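Local coordinates for C24 protein (Bizionia argentinensis JUB59, PDB 6OV6) that is of unknown function but probably forms the receptor-binding tip of a temperate phage's long tail fibre, and binds manganese ions, at residues Val28-Gly33 and Gly61-Phe66; Gly44-Val47 and Thr52-Gly55; Val100-Gly105 and Ile109-Phe114; Glu158-Ser163 and Leu270-Tyr275; Gly162-Gly167 and Asp262-Tyr267. All blocks are in the same frame, centred on the assembly; numbering follows the deposited sequence.

The five contacts occupy two regions of an extended trimeric fibre. Contacts 1, 2 and 3 lie close together around one mixed sheet, their centres 13 to 17 Å apart, and are partly buried; contacts 4 and 5 are buried, touch each other through Ile165, and lie more than 40 Å from the first group, centre to centre. Chemistry follows place. Polar bonds to backbone atoms dominate contact 1, where a 3-10 segment meets a strand, and contact 2, a hairpin, whereas contact 3 is an aromatic pair on the same sheet. Contacts 4 and 5 are apolar across their segments, share Gly162 and Ser163, and, like contact 1, touch both neighbouring subunits.

Contact 1: Val28-Gly33 and Gly61-Phe66; sequences VFNALG and GEVFKF
With chi1 at -76°, CG of Asn30 lies beside its own backbone N, and chi2 at -72° turns the amide so that OD1 faces the backbone N of Val63 in strand 62-70. The bond from Val63 N to Asn30 OD1 is 3.0 Å long and nearly straight, at 168°, with the donor tilted only a little from the carbonyl plane. The same oxygen accepts a second proton from a water at 2.6 Å, and that water also donates to Val63 O at 2.9 Å. Both backbone groups of one strand residue are therefore met by a single amide oxygen, one directly and one through solvent. The other end of the amide is held as well, since ND2 bonds to the carbonyl of Ser27, a pairing that fixes which way round the group sits. Here a 3-10 segment, 28-32, packs its side against the start of a strand, and the amide oxygen supplies an acceptor for a strand N-H as a neighbouring carbonyl would. Asn30 CB meanwhile presses on the carbonyl oxygen of Gly61, 3.2 Å from it, just before the strand begins. Val63 completes the contact with its own branch. CG2 lies beside the backbone N of its residue and reaches 3.8 Å from Asn30 OD1 and 4.0 Å from Asn30 O, so the methyl borders the polar group. Beyond the chain, Phe29 of the third subunit packs on Asn30, while Val28 of that subunit packs on Val63.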
# COMPACT_ATOMS: atom_id res chain seq x y z
N VAL A 28 -18.42 -19.59 -44.68
CA VAL A 28 -18.70 -18.85 -43.42
C VAL A 28 -17.57 -19.00 -42.40
O VAL A 28 -17.40 -18.08 -41.59
CB VAL A 28 -20.11 -19.17 -42.80
CG1 VAL A 28 -20.10 -20.49 -42.02
CG2 VAL A 28 -20.56 -18.03 -41.88
N PHE A 29 -16.77 -20.12 -42.44
CA PHE A 29 -15.68 -20.36 -41.50
C PHE A 29 -14.55 -19.36 -41.59
O PHE A 29 -13.84 -19.17 -40.60
CB PHE A 29 -15.21 -21.83 -41.50
CG PHE A 29 -16.33 -22.81 -41.21
CD1 PHE A 29 -17.12 -22.67 -40.06
CD2 PHE A 29 -16.57 -23.89 -42.06
CE1 PHE A 29 -18.15 -23.58 -39.79
CE2 PHE A 29 -17.59 -24.81 -41.78
CZ PHE A 29 -18.37 -24.66 -40.64
N ASN A 30 -14.44 -18.65 -42.72
CA ASN A 30 -13.43 -17.59 -42.85
C ASN A 30 -13.68 -16.52 -41.82
O ASN A 30 -12.72 -15.95 -41.32
CB ASN A 30 -13.49 -16.94 -44.23
CG ASN A 30 -12.87 -17.79 -45.28
OD1 ASN A 30 -11.65 -17.94 -45.33
ND2 ASN A 30 -13.72 -18.37 -46.14
N ALA A 31 -14.98 -16.24 -41.51
CA ALA A 31 -15.35 -15.23 -40.51
C ALA A 31 -14.70 -15.50 -39.15
O ALA A 31 -14.47 -14.55 -38.41
CB ALA A 31 -16.87 -15.10 -40.38
N LEU A 32 -14.36 -16.76 -38.84
CA LEU A 32 -13.67 -17.14 -37.59
C LEU A 32 -12.31 -16.46 -37.44
O LEU A 32 -11.83 -16.31 -36.31
CB LEU A 32 -13.59 -18.67 -37.39
CG LEU A 32 -14.95 -19.40 -37.21
CD1 LEU A 32 -14.81 -20.87 -37.44
CD2 LEU A 32 -15.57 -19.15 -35.84
N GLY A 33 -11.71 -16.03 -38.55
CA GLY A 33 -10.48 -15.25 -38.49
C GLY A 33 -10.66 -13.92 -37.78
O GLY A 33 -9.71 -13.40 -37.19
N GLY A 61 -11.20 -10.73 -44.31
CA GLY A 61 -12.22 -11.76 -44.35
C GLY A 61 -11.81 -13.10 -44.92
O GLY A 61 -12.66 -13.97 -45.03
N GLU A 62 -10.52 -13.29 -45.29
CA GLU A 62 -10.09 -14.59 -45.84
C GLU A 62 -8.94 -15.19 -45.07
O GLU A 62 -7.97 -14.49 -44.77
CB GLU A 62 -9.64 -14.46 -47.32
CG GLU A 62 -10.67 -13.89 -48.27
CD GLU A 62 -10.19 -13.94 -49.70
OE1 GLU A 62 -9.74 -12.89 -50.22
OE2 GLU A 62 -10.10 -15.07 -50.25
N VAL A 63 -9.01 -16.50 -44.86
CA VAL A 63 -7.95 -17.28 -44.24
C VAL A 63 -7.08 -17.79 -45.40
O VAL A 63 -7.61 -18.42 -46.33
CB VAL A 63 -8.51 -18.45 -43.37
CG1 VAL A 63 -7.38 -19.32 -42.82
CG2 VAL A 63 -9.42 -17.96 -42.26
N PHE A 64 -5.77 -17.52 -45.35
CA PHE A 64 -4.84 -17.94 -46.40
C PHE A 64 -3.67 -18.73 -45.91
O PHE A 64 -3.09 -18.39 -44.88
CB PHE A 64 -4.21 -16.71 -47.12
CG PHE A 64 -5.11 -15.86 -47.97
CD1 PHE A 64 -5.55 -16.30 -49.21
CD2 PHE A 64 -5.52 -14.61 -47.53
CE1 PHE A 64 -6.38 -15.51 -50.00
CE2 PHE A 64 -6.36 -13.82 -48.32
CZ PHE A 64 -6.75 -14.27 -49.56
N LYS A 65 -3.20 -19.67 -46.76
CA LYS A 65 -1.92 -20.33 -46.56
C LYS A 65 -0.88 -19.22 -46.85
O LYS A 65 -1.09 -18.39 -47.75
CB LYS A 65 -1.71 -21.47 -47.58
CG LYS A 65 -2.53 -22.73 -47.29
CD LYS A 65 -2.66 -23.64 -48.51
CE LYS A 65 -3.74 -24.69 -48.32
NZ LYS A 65 -3.95 -25.49 -49.55
N PHE A 66 0.18 -19.18 -46.05
CA PHE A 66 1.27 -18.23 -46.19
C PHE A 66 2.49 -19.02 -46.62
O PHE A 66 2.84 -20.02 -45.98
CB PHE A 66 1.56 -17.47 -44.87
CG PHE A 66 2.72 -16.51 -44.98
CD1 PHE A 66 2.53 -15.22 -45.48
CD2 PHE A 66 4.01 -16.89 -44.61
CE1 PHE A 66 3.61 -14.32 -45.58
CE2 PHE A 66 5.08 -15.99 -44.70
CZ PHE A 66 4.87 -14.71 -45.19
O HOH W 1 -10.31 -18.80 -47.35

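Contact 2: Gly44-Val47 and Thr52-Gly55; sequences GCVV and TTDG
Thr52 lays its CG2 methyl against the main chain of Cys45, 3.7 Å from the carbonyl carbon of that residue, a position it reaches because CG2 points opposite the backbone N of Thr52. The two segments are the arms of an antiparallel beta hairpin, strands 44-48 and 51-59, in which regular pairing is interrupted. Gly44 with Gly55 and Val47 with Thr52 form non-hydrogen-bonded pairs, while between them Cys45 adopts a positive phi of 55° and the ladder is held partly by a side chain. That side chain belongs to Thr53. Its OG1 sits between its own backbone N and carbonyl carbon, chi1 60°, and there accepts from the backbone N of Val46 at 2.8 Å, the role that a strand carbonyl usually plays. Thr53 also donates through its backbone N to Val46 O at 3.0 Å, so the two residues are clasped twice, and their side chains run side by side in the same direction. One step along, Cys45 N bonds to Asp54 O at 3.1 Å in a nearly straight line, although it approaches that oxygen from above the carbonyl plane. Cys45 SG rests on CA of Gly55, 3.7 Å away, where the glycine has no side chain to interfere. Thr52 and Cys45 both also touch Phe66 of strand 62-70. Thr53 O, buried with no hydrogen-bond partner in the model, is met by a CA-H...O contact from Cys45 CA at 3.3 Å.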
# COMPACT_ATOMS: atom_id res chain seq x y z
N GLY A 44 2.16 -20.60 -37.59
CA GLY A 44 3.49 -20.56 -38.21
C GLY A 44 4.02 -19.16 -38.41
O GLY A 44 3.84 -18.30 -37.54
N CYS A 45 4.67 -18.92 -39.58
CA CYS A 45 5.30 -17.63 -39.90
C CYS A 45 6.30 -17.20 -38.82
O CYS A 45 6.31 -16.05 -38.39
CB CYS A 45 4.27 -16.54 -40.20
SG CYS A 45 2.92 -17.09 -41.26
N VAL A 46 7.12 -18.17 -38.40
CA VAL A 46 8.15 -18.04 -37.36
C VAL A 46 9.49 -17.62 -37.97
O VAL A 46 9.94 -18.20 -38.96
CB VAL A 46 8.24 -19.34 -36.49
CG1 VAL A 46 9.31 -19.23 -35.40
CG2 VAL A 46 6.89 -19.69 -35.87
N VAL A 47 10.11 -16.57 -37.38
CA VAL A 47 11.40 -16.01 -37.81
C VAL A 47 12.56 -16.92 -37.42
O VAL A 47 12.66 -17.34 -36.26
CB VAL A 47 11.60 -14.51 -37.40
CG1 VAL A 47 11.38 -14.28 -35.90
CG2 VAL A 47 12.97 -13.97 -37.83
N THR A 52 11.50 -16.74 -42.73
CA THR A 52 10.18 -16.81 -42.09
C THR A 52 9.58 -18.11 -42.61
O THR A 52 9.57 -18.34 -43.83
CB THR A 52 9.30 -15.59 -42.42
OG1 THR A 52 9.94 -14.40 -42.02
CG2 THR A 52 7.92 -15.67 -41.74
N THR A 53 9.10 -18.97 -41.70
CA THR A 53 8.48 -20.24 -42.08
C THR A 53 7.13 -19.99 -42.74
O THR A 53 6.57 -18.89 -42.66
CB THR A 53 8.30 -21.15 -40.85
OG1 THR A 53 7.46 -20.50 -39.88
CG2 THR A 53 9.64 -21.56 -40.21
N ASP A 54 6.61 -21.03 -43.38
CA ASP A 54 5.28 -21.05 -43.97
C ASP A 54 4.27 -20.99 -42.82
O ASP A 54 4.62 -21.24 -41.65
CB ASP A 54 5.08 -22.35 -44.76
CG ASP A 54 5.82 -22.41 -46.08
OD1 ASP A 54 6.38 -21.38 -46.50
OD2 ASP A 54 5.81 -23.49 -46.72
N GLY A 55 3.05 -20.63 -43.13
CA GLY A 55 2.03 -20.56 -42.10
C GLY A 55 0.67 -20.31 -42.67
O GLY A 55 0.36 -20.72 -43.80

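Contact 3: Val100-Gly105 and Ile109-Phe114; sequences VTFASG and ISWAEF
Trp111 meets Phe102 just beyond the short strand 109-110, and the route to it explains the geometry. Ile109 is still bound into the sheet, its backbone joined to Val75 of strand 74-81. At Ser110 the chain turns: its carbonyl accepts from Glu113 N, opening the 3-10 segment 111-113. Trp111, first in that segment, sets CG opposite its backbone N (chi1 -179°), which carries the indole toward Phe102 of strand 96-102. There the rim of the Phe102 ring comes down on the five-membered ring, a T-shaped, edge-to-face pair with centroids 5.1 Å apart and planes at 80°. Phe102 CE1 does most of the touching; it lies 3.8 Å from Trp111 CD1 and 3.9 Å from Trp111 CG, above one face of the indole. The neighbouring carbon CZ follows, 4.0 Å from Trp111 NE1, so the phenyl edge lies across the pyrrole part and not the benzene part. No hydrogen bond crosses between the segments; the contact rests on the phenyl edge meeting the indole face, a geometry in which ring C-H groups point toward the pi system. Further along, Phe114 N bonds to Trp111 O and closes the 3-10 segment; the Phe114 ring then takes the six-membered end of the indole, with CZ3 of Trp111 3.5 Å above its plane. Phe66 of strand 62-70 stacks on the indole face that Phe102 approaches, and meets Phe102 edge to face, making a three-ring cluster. In the sheet, strand 74-81 runs between strands 96-102 and 109-110, and its Val75 touches both Phe102 and Trp111.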
# COMPACT_ATOMS: atom_id res chain seq x y z
N VAL A 100 -0.78 -16.18 -49.69
CA VAL A 100 -0.03 -14.97 -49.34
C VAL A 100 1.44 -15.34 -49.28
O VAL A 100 1.78 -16.42 -48.82
CB VAL A 100 -0.57 -14.36 -48.02
CG1 VAL A 100 0.28 -13.20 -47.52
CG2 VAL A 100 -2.01 -13.91 -48.22
N THR A 101 2.30 -14.42 -49.77
CA THR A 101 3.75 -14.56 -49.73
C THR A 101 4.46 -13.22 -49.65
O THR A 101 3.83 -12.17 -49.83
CB THR A 101 4.29 -15.52 -50.82
OG1 THR A 101 5.60 -15.92 -50.44
CG2 THR A 101 4.31 -14.90 -52.21
N PHE A 102 5.79 -13.23 -49.42
CA PHE A 102 6.56 -11.99 -49.46
C PHE A 102 6.58 -11.54 -50.91
O PHE A 102 6.83 -12.34 -51.83
CB PHE A 102 7.99 -12.20 -48.94
CG PHE A 102 8.04 -12.50 -47.46
CD1 PHE A 102 7.68 -11.53 -46.53
CD2 PHE A 102 8.45 -13.74 -47.00
CE1 PHE A 102 7.74 -11.80 -45.15
CE2 PHE A 102 8.53 -14.00 -45.63
CZ PHE A 102 8.17 -13.03 -44.72
N ALA A 103 6.22 -10.28 -51.11
CA ALA A 103 6.10 -9.66 -52.42
C ALA A 103 6.05 -8.16 -52.29
O ALA A 103 6.18 -7.65 -51.18
CB ALA A 103 4.88 -10.20 -53.17
N SER A 104 5.98 -7.45 -53.40
CA SER A 104 5.99 -5.99 -53.36
C SER A 104 5.07 -5.45 -54.45
O SER A 104 4.44 -6.24 -55.16
CB SER A 104 7.42 -5.48 -53.52
OG SER A 104 8.11 -6.20 -54.54
N GLY A 105 4.98 -4.12 -54.56
CA GLY A 105 4.14 -3.47 -55.57
C GLY A 105 2.69 -3.30 -55.17
O GLY A 105 2.34 -3.50 -54.01
N ILE A 109 1.12 -5.33 -48.69
CA ILE A 109 0.83 -4.85 -47.34
C ILE A 109 2.10 -4.96 -46.55
O ILE A 109 2.80 -5.97 -46.65
CB ILE A 109 -0.28 -5.75 -46.68
CG1 ILE A 109 -1.51 -6.03 -47.58
CG2 ILE A 109 -0.67 -5.30 -45.27
CD1 ILE A 109 -2.30 -4.84 -48.11
N SER A 110 2.37 -3.96 -45.69
CA SER A 110 3.52 -3.99 -44.79
C SER A 110 3.38 -5.22 -43.88
O SER A 110 2.35 -5.38 -43.22
CB SER A 110 3.55 -2.73 -43.93
OG SER A 110 4.57 -2.82 -42.94
N TRP A 111 4.39 -6.10 -43.88
CA TRP A 111 4.42 -7.31 -43.05
C TRP A 111 4.40 -6.99 -41.55
O TRP A 111 3.86 -7.78 -40.78
CB TRP A 111 5.61 -8.19 -43.42
CG TRP A 111 5.76 -9.49 -42.66
CD1 TRP A 111 6.88 -9.92 -42.00
CD2 TRP A 111 4.80 -10.56 -42.56
NE1 TRP A 111 6.68 -11.18 -41.49
CE2 TRP A 111 5.41 -11.59 -41.81
CE3 TRP A 111 3.48 -10.73 -43.00
CZ2 TRP A 111 4.74 -12.78 -41.49
CZ3 TRP A 111 2.84 -11.93 -42.75
CH2 TRP A 111 3.47 -12.95 -42.00
N ALA A 112 4.95 -5.83 -41.14
CA ALA A 112 4.98 -5.39 -39.73
C ALA A 112 3.57 -5.17 -39.15
O ALA A 112 3.39 -5.18 -37.93
CB ALA A 112 5.80 -4.11 -39.61
N GLU A 113 2.56 -5.03 -40.03
CA GLU A 113 1.15 -4.88 -39.63
C GLU A 113 0.52 -6.23 -39.21
O GLU A 113 -0.57 -6.25 -38.63
CB GLU A 113 0.34 -4.24 -40.75
CG GLU A 113 0.64 -2.76 -40.93
CD GLU A 113 -0.05 -2.09 -42.11
OE1 GLU A 113 -1.02 -2.67 -42.65
OE2 GLU A 113 0.37 -0.97 -42.46
N PHE A 114 1.21 -7.35 -39.50
CA PHE A 114 0.77 -8.69 -39.13
C PHE A 114 1.26 -9.01 -37.74
O PHE A 114 2.43 -8.79 -37.42
CB PHE A 114 1.20 -9.75 -40.15
CG PHE A 114 0.40 -9.70 -41.43
CD1 PHE A 114 -0.55 -10.67 -41.71
CD2 PHE A 114 0.60 -8.68 -42.36
CE1 PHE A 114 -1.29 -10.63 -42.89
CE2 PHE A 114 -0.13 -8.64 -43.55
CZ PHE A 114 -1.06 -9.63 -43.81

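Contact 4: Glu158-Ser163 and Leu270-Tyr275; sequences ENLKGS and LAYIIY
No hydrogen bond joins segments 158-163 and 270-275; Leu160 and Tyr272 meet through carbon alone, their side chains crossing at about a right angle. The leucine approaches the root of the tyrosine, not its hydroxyl end. CD1 lies 3.7 Å from Tyr272 CB and 3.8 Å from Tyr272 CG, while Leu160 CB comes within 3.9 Å of Tyr272 CD2. A chi1 of -76° lays the tyrosine ring beside its own backbone N, and CE2 comes no closer than 4.3 Å to Ser163 O, a loose approach. The leucine itself is presented by two overlapping turns. Asn159 OD1 accepts from Lys161 N in an Asx turn, and Ser163 N bonds to Leu160 O at 3.1 Å across a type II beta turn, with Gly162 at the third position on a positive phi of 69°. Within the chain, strand 267-275 lies between strands 135-137 and 148-150, antiparallel to both, and at Leu270 the sheet runs on into the third subunit. Cys151, just beyond strand 148-150, bonds through its backbone to both Leu160 and Tyr272. Around this pair the trimer closes: Tyr268 of the second subunit packs on Leu160, and Ile165 of the third subunit on Tyr272.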
# COMPACT_ATOMS: atom_id res chain seq x y z
N GLU A 158 -13.97 -9.41 -0.15
CA GLU A 158 -13.24 -8.80 0.97
C GLU A 158 -13.74 -7.37 1.06
O GLU A 158 -14.06 -6.80 0.04
CB GLU A 158 -11.72 -8.79 0.66
CG GLU A 158 -11.09 -10.15 0.40
CD GLU A 158 -11.34 -11.22 1.44
OE1 GLU A 158 -11.12 -10.96 2.65
OE2 GLU A 158 -11.74 -12.34 1.05
N ASN A 159 -13.84 -6.79 2.26
CA ASN A 159 -14.25 -5.40 2.36
C ASN A 159 -12.94 -4.58 2.41
O ASN A 159 -12.31 -4.47 3.48
CB ASN A 159 -15.10 -5.14 3.63
CG ASN A 159 -15.46 -3.69 3.78
OD1 ASN A 159 -15.15 -2.85 2.92
ND2 ASN A 159 -16.14 -3.35 4.87
N LEU A 160 -12.54 -4.02 1.26
CA LEU A 160 -11.28 -3.27 1.13
C LEU A 160 -11.42 -1.75 1.27
O LEU A 160 -10.43 -1.03 1.18
CB LEU A 160 -10.59 -3.65 -0.20
CG LEU A 160 -10.32 -5.15 -0.40
CD1 LEU A 160 -9.65 -5.42 -1.75
CD2 LEU A 160 -9.48 -5.71 0.70
N LYS A 161 -12.65 -1.28 1.55
CA LYS A 161 -12.96 0.15 1.68
C LYS A 161 -12.14 0.79 2.78
O LYS A 161 -12.08 0.25 3.89
CB LYS A 161 -14.47 0.34 1.96
CG LYS A 161 -15.38 -0.08 0.80
CD LYS A 161 -16.87 0.23 1.12
CE LYS A 161 -17.44 -0.66 2.21
NZ LYS A 161 -18.85 -0.32 2.54
N GLY A 162 -11.47 1.89 2.45
CA GLY A 162 -10.62 2.63 3.38
C GLY A 162 -9.33 1.94 3.81
O GLY A 162 -8.65 2.41 4.73
N SER A 163 -8.97 0.82 3.17
CA SER A 163 -7.77 0.09 3.59
C SER A 163 -6.55 0.31 2.69
O SER A 163 -6.68 0.51 1.49
CB SER A 163 -8.06 -1.41 3.67
OG SER A 163 -8.79 -1.74 4.84
N LEU A 270 -8.18 5.00 -4.74
CA LEU A 270 -8.64 4.25 -5.91
C LEU A 270 -9.67 3.23 -5.40
O LEU A 270 -9.60 2.80 -4.25
CB LEU A 270 -7.48 3.54 -6.63
CG LEU A 270 -6.39 4.41 -7.27
CD1 LEU A 270 -5.30 3.53 -7.91
CD2 LEU A 270 -6.96 5.35 -8.34
N ALA A 271 -10.57 2.79 -6.27
CA ALA A 271 -11.52 1.77 -5.85
C ALA A 271 -10.93 0.38 -6.11
O ALA A 271 -10.24 0.17 -7.11
CB ALA A 271 -12.82 1.93 -6.62
N TYR A 272 -11.21 -0.55 -5.21
CA TYR A 272 -10.89 -1.96 -5.35
C TYR A 272 -12.18 -2.63 -5.84
O TYR A 272 -13.21 -2.58 -5.15
CB TYR A 272 -10.42 -2.62 -4.06
CG TYR A 272 -9.00 -2.23 -3.74
CD1 TYR A 272 -7.94 -2.73 -4.50
CD2 TYR A 272 -8.72 -1.33 -2.72
CE1 TYR A 272 -6.63 -2.34 -4.24
CE2 TYR A 272 -7.40 -0.93 -2.45
CZ TYR A 272 -6.37 -1.42 -3.24
OH TYR A 272 -5.06 -1.04 -3.06
N ILE A 273 -12.14 -3.18 -7.04
CA ILE A 273 -13.31 -3.86 -7.62
C ILE A 273 -12.93 -5.31 -7.92
O ILE A 273 -11.75 -5.64 -8.00
CB ILE A 273 -13.89 -3.13 -8.86
CG1 ILE A 273 -12.91 -3.13 -10.08
CG2 ILE A 273 -14.48 -1.74 -8.50
CD1 ILE A 273 -13.54 -2.65 -11.42
N ILE A 274 -13.93 -6.17 -8.13
CA ILE A 274 -13.64 -7.57 -8.41
C ILE A 274 -14.67 -8.15 -9.39
O ILE A 274 -15.82 -7.73 -9.39
CB ILE A 274 -13.55 -8.39 -7.10
CG1 ILE A 274 -12.86 -9.76 -7.28
CG2 ILE A 274 -14.88 -8.47 -6.34
CD1 ILE A 274 -12.25 -10.29 -6.06
N TYR A 275 -14.23 -9.07 -10.21
CA TYR A 275 -15.14 -9.70 -11.16
C TYR A 275 -15.88 -10.85 -10.46
O TYR A 275 -15.25 -11.76 -9.95
CB TYR A 275 -14.39 -10.17 -12.39
CG TYR A 275 -15.33 -10.75 -13.42
CD1 TYR A 275 -16.11 -9.92 -14.23
CD2 TYR A 275 -15.48 -12.12 -13.57
CE1 TYR A 275 -16.99 -10.45 -15.17
CE2 TYR A 275 -16.38 -12.66 -14.49
CZ TYR A 275 -17.13 -11.82 -15.29
OH TYR A 275 -17.99 -12.37 -16.21

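Contact 5: Gly162-Gly167 and Asp262-Tyr267; sequences GSFIVG and DNRAPY
Asp262 OD1 is gripped twice by Arg264, the residue that also lies against Phe164. Arg264 NE reaches OD1 at 2.9 Å on its syn lone pair, and the backbone N of Arg264 meets it on the anti side at 3.0 Å, an Asx turn. Arg264 NH2 adds a salt bridge to Asp262 OD2 at 2.8 Å, so carboxylate and guanidinium meet side-on, one nitrogen to each oxygen, with both oxygens close to the guanidinium plane. A bend at chi3 of -68° brings the arginine head back to its partner. With its orientation fixed by this grip, the guanidinium offers a face to Tyr267, whose CE2 stands 3.5 Å above the plane, toward the rim. The aliphatic part of the arginine serves the apolar side of the contact: CG lies 4.2 Å from Phe164 CE2. Phe164 turns the edge of its ring to Tyr267, with CE1 3.5 Å and CZ 3.6 Å from Tyr267 CB, close packing between strand 164-167 and the start of strand 267-275. Arg264 NH1 is taken up by Asp174 of the third subunit in a salt bridge. Strand 164-167 pairs in a parallel ladder with a strand of the second subunit, and Tyr267 pairs antiparallel with the third. Sheets shared between chains in this way bind the three subunits into an intertwined trimer, consistent with a tail fibre tip.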
# COMPACT_ATOMS: atom_id res chain seq x y z
N GLY A 162 -11.47 1.89 2.45
CA GLY A 162 -10.62 2.63 3.38
C GLY A 162 -9.33 1.94 3.81
O GLY A 162 -8.65 2.41 4.73
N SER A 163 -8.97 0.82 3.17
CA SER A 163 -7.77 0.09 3.59
C SER A 163 -6.55 0.31 2.69
O SER A 163 -6.68 0.51 1.49
CB SER A 163 -8.06 -1.41 3.67
OG SER A 163 -8.79 -1.74 4.84
N PHE A 164 -5.37 0.18 3.29
CA PHE A 164 -4.06 0.12 2.63
C PHE A 164 -3.76 -1.37 2.55
O PHE A 164 -3.84 -2.07 3.55
CB PHE A 164 -2.99 0.78 3.51
CG PHE A 164 -3.15 2.28 3.51
CD1 PHE A 164 -2.53 3.06 2.54
CD2 PHE A 164 -3.98 2.89 4.45
CE1 PHE A 164 -2.70 4.46 2.53
CE2 PHE A 164 -4.17 4.29 4.44
CZ PHE A 164 -3.52 5.06 3.48
N ILE A 165 -3.46 -1.88 1.37
CA ILE A 165 -3.16 -3.31 1.27
C ILE A 165 -1.75 -3.65 1.73
O ILE A 165 -0.78 -2.97 1.38
CB ILE A 165 -3.43 -3.87 -0.18
CG1 ILE A 165 -4.84 -3.50 -0.70
CG2 ILE A 165 -3.11 -5.36 -0.29
CD1 ILE A 165 -6.06 -3.95 0.24
N VAL A 166 -1.63 -4.76 2.46
CA VAL A 166 -0.33 -5.31 2.86
C VAL A 166 -0.22 -6.75 2.34
O VAL A 166 -1.21 -7.49 2.37
CB VAL A 166 -0.06 -5.17 4.38
CG1 VAL A 166 -1.10 -5.94 5.21
CG2 VAL A 166 1.37 -5.58 4.73
N GLY A 167 0.95 -7.13 1.83
CA GLY A 167 1.21 -8.46 1.31
C GLY A 167 1.14 -9.55 2.38
O GLY A 167 1.76 -9.47 3.45
N ASP A 262 -1.08 12.09 12.46
CA ASP A 262 -1.64 11.31 11.36
C ASP A 262 -0.61 10.23 10.96
O ASP A 262 0.53 10.52 10.58
CB ASP A 262 -2.01 12.23 10.19
CG ASP A 262 -2.89 11.57 9.14
OD1 ASP A 262 -2.69 10.37 8.86
OD2 ASP A 262 -3.76 12.27 8.58
N ASN A 263 -1.02 8.96 11.11
CA ASN A 263 -0.15 7.81 10.90
C ASN A 263 -0.01 7.41 9.41
O ASN A 263 0.75 6.50 9.08
CB ASN A 263 -0.69 6.64 11.73
CG ASN A 263 0.35 5.66 12.17
OD1 ASN A 263 1.55 5.93 12.21
ND2 ASN A 263 -0.11 4.50 12.53
N ARG A 264 -0.72 8.10 8.53
CA ARG A 264 -0.74 7.75 7.11
C ARG A 264 0.36 8.36 6.28
O ARG A 264 0.63 9.56 6.38
CB ARG A 264 -2.09 8.07 6.48
CG ARG A 264 -3.23 7.31 7.14
CD ARG A 264 -4.56 7.86 6.69
NE ARG A 264 -4.79 9.22 7.20
CZ ARG A 264 -5.93 9.88 7.05
NH1 ARG A 264 -6.95 9.32 6.41
NH2 ARG A 264 -6.07 11.09 7.56
N ALA A 265 0.98 7.51 5.44
CA ALA A 265 1.98 7.92 4.46
C ALA A 265 1.19 8.56 3.27
O ALA A 265 -0.05 8.47 3.27
CB ALA A 265 2.77 6.70 4.00
N PRO A 266 1.87 9.24 2.28
CA PRO A 266 1.14 9.88 1.17
C PRO A 266 0.28 8.89 0.41
O PRO A 266 0.79 7.91 -0.11
CB PRO A 266 2.25 10.50 0.32
CG PRO A 266 3.37 10.76 1.33
CD PRO A 266 3.32 9.53 2.19
N TYR A 267 -1.03 9.11 0.45
CA TYR A 267 -2.01 8.17 -0.11
C TYR A 267 -2.79 8.75 -1.29
O TYR A 267 -2.85 9.96 -1.47
CB TYR A 267 -2.95 7.64 1.01
CG TYR A 267 -3.89 8.65 1.64
CD1 TYR A 267 -5.04 9.08 0.97
CD2 TYR A 267 -3.67 9.13 2.93
CE1 TYR A 267 -5.94 9.97 1.57
CE2 TYR A 267 -4.57 9.99 3.56
CZ TYR A 267 -5.71 10.40 2.87
OH TYR A 267 -6.56 11.29 3.46